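Long-range contacts in beta-galactoside alpha-2,6-sialyltransferase (Photobacterium sp., PDB 2Z4T), which probably transfers sialic acid from CMP-sialic acid to galactose-containing acceptors such as lactose, forming an alpha-2,6 linkage: residues A[34-38]-A[190-194]; A[256-261]-A[281-285]; A[378-383]-A[414-419]. All coordinates share one frame; numbering follows the deposited sequence.

Contact 1 of 3, residues A[34-38]-A[190-194]; sequences IIDEE and TKHRL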
# COMPACT_ATOMS: atom_id res chain seq x y z
N ILE A 34 -15.37 6.80 19.20
CA ILE A 34 -16.80 7.15 19.22
C ILE A 34 -17.21 8.06 18.09
O ILE A 34 -16.76 9.19 17.97
CB ILE A 34 -17.71 7.01 20.50
CG1 ILE A 34 -18.25 8.35 21.01
CG2 ILE A 34 -17.14 6.03 21.51
CD1 ILE A 34 -19.42 8.21 21.95
N ILE A 35 -17.99 7.46 17.20
CA ILE A 35 -18.54 8.16 16.05
C ILE A 35 -20.01 8.48 16.26
O ILE A 35 -20.67 7.86 17.10
CB ILE A 35 -18.38 7.35 14.76
CG1 ILE A 35 -19.19 6.05 14.83
CG2 ILE A 35 -16.92 7.08 14.51
CD1 ILE A 35 -19.37 5.34 13.49
N ASP A 36 -20.52 9.44 15.48
CA ASP A 36 -21.91 9.85 15.53
C ASP A 36 -22.82 8.63 15.57
O ASP A 36 -22.66 7.71 14.77
CB ASP A 36 -22.25 10.72 14.31
CG ASP A 36 -21.47 12.04 14.29
OD1 ASP A 36 -22.00 13.03 13.72
OD2 ASP A 36 -20.34 12.09 14.83
N GLU A 37 -23.77 8.63 16.51
CA GLU A 37 -24.83 7.60 16.61
C GLU A 37 -24.34 6.27 17.16
O GLU A 37 -25.11 5.32 17.25
CB GLU A 37 -25.61 7.39 15.30
CG GLU A 37 -25.86 8.68 14.57
CD GLU A 37 -26.99 8.62 13.60
OE1 GLU A 37 -26.73 8.61 12.38
OE2 GLU A 37 -28.15 8.61 14.04
N GLU A 38 -23.07 6.21 17.52
CA GLU A 38 -22.54 5.01 18.12
C GLU A 38 -23.13 4.85 19.52
O GLU A 38 -23.23 5.82 20.29
CB GLU A 38 -21.01 5.01 18.16
CG GLU A 38 -20.42 3.71 18.69
CD GLU A 38 -18.89 3.69 18.66
OE1 GLU A 38 -18.29 4.47 17.88
OE2 GLU A 38 -18.30 2.89 19.43
N THR A 190 -26.19 5.79 5.11
CA THR A 190 -26.46 5.32 6.46
C THR A 190 -25.79 6.20 7.53
O THR A 190 -26.29 6.31 8.63
CB THR A 190 -26.02 3.82 6.55
OG1 THR A 190 -27.14 3.01 6.15
CG2 THR A 190 -25.52 3.39 7.93
N LYS A 191 -24.68 6.82 7.18
CA LYS A 191 -23.96 7.67 8.12
C LYS A 191 -24.37 9.13 7.97
O LYS A 191 -24.54 9.63 6.84
CB LYS A 191 -22.45 7.49 7.93
CG LYS A 191 -21.97 6.08 8.25
CD LYS A 191 -22.37 5.71 9.67
CE LYS A 191 -21.48 4.63 10.24
NZ LYS A 191 -21.84 3.32 9.66
N HIS A 192 -24.55 9.83 9.07
CA HIS A 192 -25.06 11.17 8.85
C HIS A 192 -24.08 12.19 8.30
O HIS A 192 -24.51 13.02 7.49
CB HIS A 192 -26.08 11.65 9.89
CG HIS A 192 -27.44 11.08 9.63
ND1 HIS A 192 -28.46 11.81 9.06
CD2 HIS A 192 -27.91 9.81 9.76
CE1 HIS A 192 -29.51 11.02 8.90
NE2 HIS A 192 -29.20 9.81 9.31
N ARG A 193 -22.80 12.07 8.63
CA ARG A 193 -21.73 12.76 7.92
C ARG A 193 -20.66 11.67 7.76
O ARG A 193 -20.57 10.78 8.60
CB ARG A 193 -21.19 13.97 8.70
CG ARG A 193 -20.66 13.61 10.10
CD ARG A 193 -20.10 14.79 10.87
NE ARG A 193 -19.85 14.40 12.26
CZ ARG A 193 -18.87 14.90 13.02
NH1 ARG A 193 -18.02 15.82 12.52
NH2 ARG A 193 -18.72 14.49 14.27
N LEU A 194 -19.87 11.73 6.68
CA LEU A 194 -18.88 10.69 6.38
C LEU A 194 -17.63 11.29 5.75
O LEU A 194 -17.71 11.96 4.71
CB LEU A 194 -19.47 9.60 5.46
CG LEU A 194 -18.60 8.35 5.25
CD1 LEU A 194 -18.43 7.52 6.55
CD2 LEU A 194 -19.14 7.47 4.10
O HOH W 1 -24.13 8.62 11.71
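Arg193 reaches Asp36 side-on and grips its carboxylate with two nitrogens. Arg193 NE donates to Asp36 OD1 at 2.9 Å, and its NH2 to OD2 at the same distance, so each nitrogen has an oxygen of its own. The two flat groups are not coplanar: carboxylate and guanidinium are turned 44° against each other. OD2 uses its syn lone pair, whereas OD1 takes NE from above the carboxylate plane. Arg193 starts with CG wedged between its backbone N and carbonyl carbon (chi1 58°) and then runs extended to NE, which carries the guanidinium out to the aspartate. The pair has further partners: Asp36 OD1 also accepts from Leu84 N, and Arg193 NH1 forms a salt bridge with Asp87.

Asp36 stands in a type II turn from Ile35 to Glu38, closed by Glu38 N to Ile35 O at 2.9 Å and braced by Ile35 N bonding to Glu38 OE1 at 3.1 Å. From the same turn Glu37 extends toward His192. A water bridges them, giving a hydrogen to Glu37 OE1 at 2.7 Å and accepting from His192 N at 2.9 Å. Separately, Ile35 CD1 rests on Lys191 CE at 3.9 Å, the two chains crossing at about a right angle.

This surface contact joins the end of a strand in the immunoglobulin-like sandwich to the helix-strand loop of the sialyltransferase domain. Two fairly straight N-H...O bonds, one to each oxygen, fix the rotation of the Asp36 carboxylate, and OD1 is gripped twice. An ion pair and a water-mediated bond, more than apolar packing, tie sandwich to loop.

Contact 2 of 3, residues A[256-261]-A[281-285]; sequences GKDYLE and NWQKL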
# COMPACT_ATOMS: atom_id res chain seq x y z
N GLY A 256 -7.96 16.81 -19.85
CA GLY A 256 -8.06 15.73 -18.89
C GLY A 256 -8.94 16.02 -17.67
O GLY A 256 -9.76 15.18 -17.29
N LYS A 257 -8.79 17.21 -17.07
CA LYS A 257 -9.61 17.59 -15.94
C LYS A 257 -11.11 17.64 -16.26
O LYS A 257 -11.92 17.09 -15.52
CB LYS A 257 -9.15 18.92 -15.33
CG LYS A 257 -10.26 19.65 -14.58
CD LYS A 257 -9.71 20.47 -13.45
CE LYS A 257 -10.54 21.73 -13.20
NZ LYS A 257 -11.98 21.46 -12.94
N ASP A 258 -11.47 18.31 -17.35
CA ASP A 258 -12.88 18.48 -17.71
C ASP A 258 -13.50 17.12 -18.01
O ASP A 258 -14.64 16.84 -17.63
CB ASP A 258 -13.04 19.40 -18.93
CG ASP A 258 -12.52 20.81 -18.67
OD1 ASP A 258 -12.70 21.33 -17.55
OD2 ASP A 258 -11.92 21.39 -19.59
N TYR A 259 -12.71 16.27 -18.67
CA TYR A 259 -13.15 14.95 -19.04
C TYR A 259 -13.46 14.15 -17.79
O TYR A 259 -14.57 13.61 -17.64
CB TYR A 259 -12.10 14.23 -19.90
CG TYR A 259 -12.43 12.78 -20.10
CD1 TYR A 259 -13.40 12.37 -21.03
CD2 TYR A 259 -11.79 11.80 -19.34
CE1 TYR A 259 -13.70 11.01 -21.18
CE2 TYR A 259 -12.08 10.46 -19.49
CZ TYR A 259 -13.03 10.07 -20.41
OH TYR A 259 -13.29 8.73 -20.53
N LEU A 260 -12.48 14.10 -16.88
CA LEU A 260 -12.60 13.39 -15.62
C LEU A 260 -13.77 13.95 -14.81
O LEU A 260 -14.60 13.18 -14.30
CB LEU A 260 -11.29 13.42 -14.81
CG LEU A 260 -11.20 12.60 -13.52
CD1 LEU A 260 -11.47 11.14 -13.79
CD2 LEU A 260 -9.86 12.74 -12.82
N GLU A 261 -13.84 15.27 -14.71
CA GLU A 261 -14.95 15.94 -14.04
C GLU A 261 -16.32 15.54 -14.60
O GLU A 261 -17.24 15.24 -13.83
CB GLU A 261 -14.80 17.46 -14.08
CG GLU A 261 -15.70 18.15 -13.06
CD GLU A 261 -15.38 19.61 -12.87
OE1 GLU A 261 -14.77 20.22 -13.79
OE2 GLU A 261 -15.74 20.15 -11.80
N ASN A 281 -4.96 14.18 -12.95
CA ASN A 281 -5.87 15.28 -12.65
C ASN A 281 -6.59 15.15 -11.31
O ASN A 281 -7.36 16.05 -10.95
CB ASN A 281 -6.90 15.48 -13.76
CG ASN A 281 -6.39 16.38 -14.85
OD1 ASN A 281 -6.04 15.93 -15.93
ND2 ASN A 281 -6.34 17.66 -14.57
N TRP A 282 -6.33 14.07 -10.56
CA TRP A 282 -6.99 13.90 -9.25
C TRP A 282 -6.87 15.15 -8.38
O TRP A 282 -7.86 15.58 -7.77
CB TRP A 282 -6.51 12.63 -8.50
CG TRP A 282 -6.87 11.35 -9.22
CD1 TRP A 282 -6.00 10.41 -9.71
CD2 TRP A 282 -8.18 10.89 -9.57
NE1 TRP A 282 -6.69 9.40 -10.33
CE2 TRP A 282 -8.03 9.67 -10.25
CE3 TRP A 282 -9.47 11.38 -9.34
CZ2 TRP A 282 -9.13 8.93 -10.73
CZ3 TRP A 282 -10.56 10.66 -9.83
CH2 TRP A 282 -10.38 9.45 -10.50
N GLN A 283 -5.68 15.74 -8.37
CA GLN A 283 -5.37 16.90 -7.53
C GLN A 283 -6.11 18.16 -7.94
O GLN A 283 -6.22 19.11 -7.14
CB GLN A 283 -3.85 17.16 -7.53
CG GLN A 283 -3.31 17.92 -8.76
CD GLN A 283 -3.23 17.07 -10.02
OE1 GLN A 283 -3.74 15.94 -10.07
NE2 GLN A 283 -2.59 17.61 -11.05
N LYS A 284 -6.60 18.20 -9.18
CA LYS A 284 -7.37 19.35 -9.64
C LYS A 284 -8.82 19.30 -9.19
O LYS A 284 -9.52 20.29 -9.27
CB LYS A 284 -7.33 19.44 -11.17
CG LYS A 284 -5.96 19.71 -11.75
CD LYS A 284 -5.44 21.09 -11.38
CE LYS A 284 -3.94 21.09 -11.36
NZ LYS A 284 -3.39 22.46 -11.48
N LEU A 285 -9.27 18.13 -8.70
CA LEU A 285 -10.68 17.94 -8.35
C LEU A 285 -10.89 17.56 -6.90
O LEU A 285 -12.02 17.63 -6.41
CB LEU A 285 -11.32 16.87 -9.24
CG LEU A 285 -11.42 17.13 -10.75
CD1 LEU A 285 -11.69 15.84 -11.50
CD2 LEU A 285 -12.53 18.08 -11.02
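The two backbones come closest where Lys257 faces Asn281, their CA atoms 5.5 Å apart, and they stand wider at the other end, with 7.4 Å between the CA atoms of Glu261 and Leu285. At the near end Gly256 brings no side chain, and the amide of Asn281 lies against the backbone there.

Leu260 is the centre of the packing. Its CG is anti to the backbone N (chi1 -174°), which sends both methyls across to Trp282. CD2 of Leu260 sits over one face of the indole, 3.8 Å from the centroid of the six-membered ring and 17° off its normal, a CH-pi contact. On another flank the same CD2 meets Leu285 CD1 at 3.8 Å. Leu285 thus splits its branches: CD1 goes to Leu260, and CD2 lies against the chain of Glu261, reaching its CD at 3.7 Å.

Outside this apolar patch Lys257 crosses Lys284 at about a right angle, its CD 3.5 Å from Lys284 CB. Their charged ends part company. Lys257 bends back at chi3 and chi4 to make a salt bridge with Glu261 OE1, NZ at 3.2 Å, whose hydrogen bond is weak, whereas Lys284 leads away to a cation-pi contact with Tyr310.

On the inner side Phe206 and Val210 of helix 205-216 touch Leu260, and Leu213 together with strand 222-230 touches Trp282, whose NE1 bonds Ser205 OG. Helices 249-265 and 282-285 are therefore joined by leucine, indole and lysine methylene surfaces, the Glu261 chain, and the Asn281 amide against the Lys257 backbone. The Lys257-Glu261 ion pair lies over Leu285 CD2, where its opposite charges probably offset each other at the partly exposed border.

Contact 3 of 3, residues A[378-383]-A[414-419]; sequences QINVIN and LIMQNY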
# COMPACT_ATOMS: atom_id res chain seq x y z
N GLN A 378 16.02 -16.85 -17.17
CA GLN A 378 16.43 -16.43 -15.85
C GLN A 378 17.40 -17.45 -15.22
O GLN A 378 18.33 -17.06 -14.50
CB GLN A 378 15.21 -16.14 -14.97
CG GLN A 378 14.46 -14.87 -15.42
CD GLN A 378 13.18 -14.61 -14.63
OE1 GLN A 378 13.22 -14.09 -13.51
NE2 GLN A 378 12.03 -14.95 -15.23
N ILE A 379 17.17 -18.73 -15.50
CA ILE A 379 18.11 -19.78 -15.14
C ILE A 379 19.47 -19.46 -15.77
O ILE A 379 20.52 -19.55 -15.12
CB ILE A 379 17.59 -21.15 -15.59
CG1 ILE A 379 16.47 -21.61 -14.64
CG2 ILE A 379 18.75 -22.19 -15.63
CD1 ILE A 379 15.72 -22.89 -15.07
N ASN A 380 19.45 -19.02 -17.03
CA ASN A 380 20.68 -18.66 -17.67
C ASN A 380 21.34 -17.43 -17.02
O ASN A 380 22.58 -17.36 -16.95
CB ASN A 380 20.50 -18.48 -19.17
CG ASN A 380 21.82 -18.39 -19.89
OD1 ASN A 380 22.63 -19.30 -19.81
ND2 ASN A 380 22.06 -17.28 -20.58
N VAL A 381 20.53 -16.49 -16.56
CA VAL A 381 21.08 -15.31 -15.89
C VAL A 381 21.71 -15.69 -14.54
O VAL A 381 22.83 -15.27 -14.25
CB VAL A 381 20.07 -14.17 -15.73
CG1 VAL A 381 20.67 -13.01 -14.94
CG2 VAL A 381 19.61 -13.71 -17.10
N ILE A 382 21.00 -16.51 -13.75
CA ILE A 382 21.57 -17.03 -12.49
C ILE A 382 22.91 -17.71 -12.79
O ILE A 382 23.91 -17.49 -12.10
CB ILE A 382 20.58 -17.97 -11.75
CG1 ILE A 382 19.35 -17.19 -11.28
CG2 ILE A 382 21.24 -18.66 -10.55
CD1 ILE A 382 18.16 -18.02 -11.00
N ASN A 383 22.95 -18.52 -13.85
CA ASN A 383 24.16 -19.26 -14.21
C ASN A 383 25.33 -18.37 -14.53
O ASN A 383 26.45 -18.64 -14.13
CB ASN A 383 23.89 -20.24 -15.34
CG ASN A 383 23.10 -21.44 -14.87
OD1 ASN A 383 23.02 -21.69 -13.67
ND2 ASN A 383 22.49 -22.17 -15.81
N LEU A 414 9.66 -23.40 -11.84
CA LEU A 414 10.67 -23.88 -12.79
C LEU A 414 12.09 -23.47 -12.40
O LEU A 414 13.01 -24.30 -12.43
CB LEU A 414 10.37 -23.41 -14.21
CG LEU A 414 9.19 -24.11 -14.89
CD1 LEU A 414 8.71 -23.32 -16.08
CD2 LEU A 414 9.55 -25.55 -15.31
N ILE A 415 12.27 -22.20 -12.02
CA ILE A 415 13.57 -21.68 -11.59
C ILE A 415 14.00 -22.40 -10.32
O ILE A 415 15.15 -22.78 -10.17
CB ILE A 415 13.54 -20.15 -11.34
CG1 ILE A 415 13.41 -19.38 -12.64
CG2 ILE A 415 14.78 -19.68 -10.60
CD1 ILE A 415 13.08 -17.91 -12.45
N MET A 416 13.05 -22.60 -9.44
CA MET A 416 13.30 -23.16 -8.13
C MET A 416 13.77 -24.60 -8.20
O MET A 416 14.73 -24.97 -7.52
CB MET A 416 12.06 -23.02 -7.25
CG MET A 416 12.31 -22.91 -5.77
SD MET A 416 13.59 -21.75 -5.18
CE MET A 416 14.19 -22.80 -3.83
N GLN A 417 13.15 -25.41 -9.06
CA GLN A 417 13.54 -26.82 -9.12
C GLN A 417 14.82 -27.07 -9.92
O GLN A 417 15.37 -28.17 -9.92
CB GLN A 417 12.39 -27.74 -9.55
CG GLN A 417 11.64 -27.33 -10.80
CD GLN A 417 10.17 -27.80 -10.79
OE1 GLN A 417 9.58 -28.06 -9.73
NE2 GLN A 417 9.58 -27.90 -11.98
N ASN A 418 15.31 -26.02 -10.56
CA ASN A 418 16.62 -26.10 -11.18
C ASN A 418 17.79 -26.06 -10.19
O ASN A 418 18.91 -26.42 -10.56
CB ASN A 418 16.79 -25.01 -12.25
CG ASN A 418 17.82 -25.39 -13.27
OD1 ASN A 418 18.88 -24.77 -13.39
ND2 ASN A 418 17.54 -26.46 -14.01
N TYR A 419 17.54 -25.61 -8.95
CA TYR A 419 18.60 -25.39 -7.95
C TYR A 419 18.30 -25.97 -6.58
O TYR A 419 17.68 -25.32 -5.76
CB TYR A 419 18.92 -23.90 -7.80
CG TYR A 419 19.35 -23.23 -9.07
CD1 TYR A 419 20.68 -23.32 -9.53
CD2 TYR A 419 18.43 -22.52 -9.84
CE1 TYR A 419 21.08 -22.71 -10.71
CE2 TYR A 419 18.81 -21.89 -11.02
CZ TYR A 419 20.13 -21.99 -11.46
OH TYR A 419 20.48 -21.36 -12.65
O HOH W 2 20.97 -24.67 -15.31
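Leu414 contributes its backbone, the carbonyl O lying 4.0 Å from Ile379 CD1. At Ile415 the side chain divides between two partners: CD1 packs on Gln378 CB at 3.7 Å, while CG2 meets Ile382 CD1 at 3.8 Å. The amide of Gln378 is engaged beyond the pair, its OE1 accepting from Thr362 N beside the CMP-binding Gly361.

Asn418 lays CB along Ile379 CD1 at 3.7 Å. Its OD1 receives a hydrogen from a water, which in turn accepts from Asn383 ND2.

Tyr419 then swings back toward 378-383, CG anti to its own carbonyl carbon (chi1 -58°). Its hydroxyl OH donates to Asn383 OD1 at 2.8 Å, approaching 58° out of the amide's carbonyl plane, while that oxygen lies at the edge of the phenol ring. Ile382 comes from the opposite direction and sets CG2 3.6 Å from Tyr419 CZ.

Phe359, Leu400 and Phe402 underlie these side chains. Two neighbouring helices packed on a parallel sheet, linked through successive beta-alpha-beta units, are characteristic of the Rossmann-like C-terminal half of a GT-B glycosyltransferase.

The three contacts follow one another along the chain and none touches another. Contact 1 joins the immunoglobulin-like sandwich to the catalytic part; contact 2 joins helices 249-265 and 282-285 in the first GT-B half, with Trp282 reaching its sheet; contact 3 packs two helices on the parallel sheet of the second. Centres of contacts 1 and 2 are 30 Å apart, with nearest atoms about 14 Å, whereas contact 3 lies 55 Å from contact 1 and 46 Å from contact 2, centre to centre. Contacts 1 and 3 are on opposite sides of the chain's centre. Contact 3 alone approaches the nucleotide: the side chain of Gln378 is about 7 Å from bound CMP, while the other two sit away from the known sites.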